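PDB 3RNS: cupin 2 conserved barrel domain protein from Leptotrichia buccalis, which is of unknown function but belongs to the cupin superfamily, its chain folding into two beta-barrel domains that pack against each other. Local coordinates for residues 104-109 with 151-156. Numbering follows the deposited sequence. Where two conformers were deposited one is given.
Sequences IEIGEK and PNLVMT
Ile-106 meets both Leu-153 and Met-155, the latter a selenomethionine, and divides its two branches between them. Its CG2 methyl, anti to the backbone N, lies 3.6 Å from CD1 of Leu-153 and 4.0 Å from CD2 of the same residue, so it faces both prongs of the leucine fork; the two side chains cross at about a right angle. The other branch, CG1 and CD1, runs toward Met-155, and here, in the conformer described, the approach is tip to tip, with Ile-106 CD1 3.7 Å from Met-155 CE. A bend at chi3 (68°) sets that terminal methyl in place. Glu-108, in one of its two conformers, adds a weak flank, its CG 4.3 Å from CD2 of Leu-153.

The strand axes of 104-108 and 153-156 approach to 9.2 Å at 142°, a spacing of facing sheets rather than of paired strands, and no hydrogen bond links the segments. Strand 101-108 closes the first set of barrel strands and strand 153-160 belongs to the second, so the contact bridges the two barrels. Ile-223, on strand 218-225, touches all three apolar side chains; Tyr-60, on strand 59-65 of the first barrel, touches Leu-153 and Met-155. The buried methyl contacts among Ile-106, Leu-153 and Met-155 imply dispersion and exclusion of water, while directional bonds between the halves occur at the edge, from Asn-152 to Asn-36 and Ser-37.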
loop_
_atom_site.group_PDB
_atom_site.type_symbol
_atom_site.label_atom_id
_atom_site.label_comp_id
_atom_site.label_asym_id
_atom_site.label_seq_id
_atom_site.Cartn_x
_atom_site.Cartn_y
_atom_site.Cartn_z
ATOM N N ILE A 104 5.927 0.779 -1.950
ATOM C CA ILE A 104 5.525 0.125 -0.725
ATOM C C ILE A 104 5.795 -1.368 -0.934
ATOM O O ILE A 104 5.348 -1.938 -1.928
ATOM C CB ILE A 104 4.000 0.292 -0.399
ATOM C CG1 ILE A 104 3.561 1.755 -0.428
ATOM C CG2 ILE A 104 3.703 -0.356 0.962
ATOM C CD1 ILE A 104 2.068 1.981 -0.128
ATOM N N GLU A 105 6.507 -2.013 -0.005
ATOM C CA GLU A 105 6.788 -3.421 -0.069
ATOM C C GLU A 105 6.020 -4.098 1.074
ATOM O O GLU A 105 6.188 -3.738 2.217
ATOM C CB GLU A 105 8.299 -3.716 0.092
ATOM C CG GLU A 105 8.640 -5.215 0.077
ATOM C CD GLU A 105 10.124 -5.507 0.356
ATOM O OE1 GLU A 105 10.463 -5.845 1.509
ATOM O OE2 GLU A 105 10.955 -5.415 -0.579
ATOM N N ILE A 106 5.221 -5.097 0.752
ATOM C CA ILE A 106 4.431 -5.828 1.728
ATOM C C ILE A 106 4.958 -7.241 1.633
ATOM O O ILE A 106 5.020 -7.789 0.552
ATOM C CB ILE A 106 2.917 -5.798 1.423
ATOM C CG1 ILE A 106 2.406 -4.370 1.247
ATOM C CG2 ILE A 106 2.131 -6.430 2.538
ATOM C CD1 ILE A 106 2.420 -3.861 -0.191
ATOM N N GLY A 107 5.402 -7.790 2.741
ATOM C CA GLY A 107 5.930 -9.107 2.744
ATOM C C GLY A 107 5.342 -10.019 3.779
ATOM O O GLY A 107 4.943 -9.557 4.839
ATOM N N GLU A 108 5.256 -11.314 3.430
ATOM C CA GLU A 108 5.049 -12.418 4.379
ATOM C C GLU A 108 6.428 -12.946 4.725
ATOM O O GLU A 108 7.227 -13.209 3.816
ATOM C CB GLU A 108 4.272 -13.575 3.753
ATOM C CG GLU A 108 2.749 -13.406 3.624
ATOM C CD GLU A 108 2.003 -14.732 3.866
ATOM O OE1 GLU A 108 2.333 -15.748 3.195
ATOM O OE2 GLU A 108 1.107 -14.774 4.748
ATOM N N LYS A 109 6.719 -13.145 5.996
ATOM C CA LYS A 109 8.058 -13.608 6.328
ATOM C C LYS A 109 8.269 -15.125 5.962
ATOM O O LYS A 109 9.241 -15.452 5.232
ATOM C CB LYS A 109 8.422 -13.202 7.763
ATOM C CG LYS A 109 8.531 -11.679 7.874
ATOM C CD LYS A 109 9.107 -11.175 9.196
ATOM C CE LYS A 109 8.724 -9.708 9.419
ATOM N NZ LYS A 109 8.995 -9.275 10.803
ATOM N N PRO A 151 -3.817 -15.722 6.666
ATOM C CA PRO A 151 -4.022 -15.458 8.086
ATOM C C PRO A 151 -3.173 -14.300 8.656
ATOM O O PRO A 151 -3.495 -13.774 9.715
ATOM C CB PRO A 151 -3.660 -16.803 8.756
ATOM C CG PRO A 151 -2.968 -17.655 7.663
ATOM C CD PRO A 151 -2.834 -16.799 6.439
ATOM N N ASN A 152 -2.115 -13.898 7.974
ATOM C CA ASN A 152 -1.307 -12.780 8.485
ATOM C C ASN A 152 -1.398 -11.535 7.619
ATOM O O ASN A 152 -0.834 -10.500 7.960
ATOM C CB ASN A 152 0.156 -13.188 8.677
ATOM C CG ASN A 152 0.329 -14.410 9.596
ATOM O OD1 ASN A 152 1.086 -15.310 9.284
ATOM N ND2 ASN A 152 -0.352 -14.420 10.726
ATOM N N LEU A 153 -2.149 -11.604 6.523
ATOM C CA LEU A 153 -2.168 -10.514 5.560
ATOM C C LEU A 153 -3.437 -10.515 4.698
ATOM O O LEU A 153 -3.822 -11.543 4.095
ATOM C CB LEU A 153 -0.928 -10.632 4.667
ATOM C CG LEU A 153 -0.759 -9.574 3.588
ATOM C CD1 LEU A 153 -0.520 -8.190 4.234
ATOM C CD2 LEU A 153 0.378 -9.970 2.594
ATOM N N VAL A 154 -4.097 -9.366 4.667
ATOM C CA VAL A 154 -5.264 -9.146 3.823
ATOM C C VAL A 154 -5.082 -7.845 3.071
ATOM O O VAL A 154 -4.742 -6.797 3.690
ATOM C CB VAL A 154 -6.586 -9.139 4.654
ATOM C CG1 VAL A 154 -7.822 -8.821 3.776
ATOM C CG2 VAL A 154 -6.733 -10.459 5.371
HETATM N N MSE A 155 -5.251 -7.897 1.742
HETATM C CA MSE A 155 -5.180 -6.691 0.920
HETATM C C MSE A 155 -6.410 -6.610 0.047
HETATM O O MSE A 155 -6.775 -7.574 -0.623
HETATM C CB MSE A 155 -3.910 -6.639 0.038
HETATM C CG MSE A 155 -2.597 -6.680 0.834
HETATM SE SE MSE A 155 -0.985 -6.770 -0.267
HETATM C CE MSE A 155 -1.041 -4.998 -1.062
ATOM N N THR A 156 -7.030 -5.449 0.056
ATOM C CA THR A 156 -8.275 -5.249 -0.629
ATOM C C THR A 156 -8.304 -3.873 -1.229
ATOM O O THR A 156 -7.791 -2.916 -0.610
ATOM C CB THR A 156 -9.415 -5.414 0.403
ATOM O OG1 THR A 156 -9.416 -6.780 0.852
ATOM C CG2 THR A 156 -10.772 -5.098 -0.204
#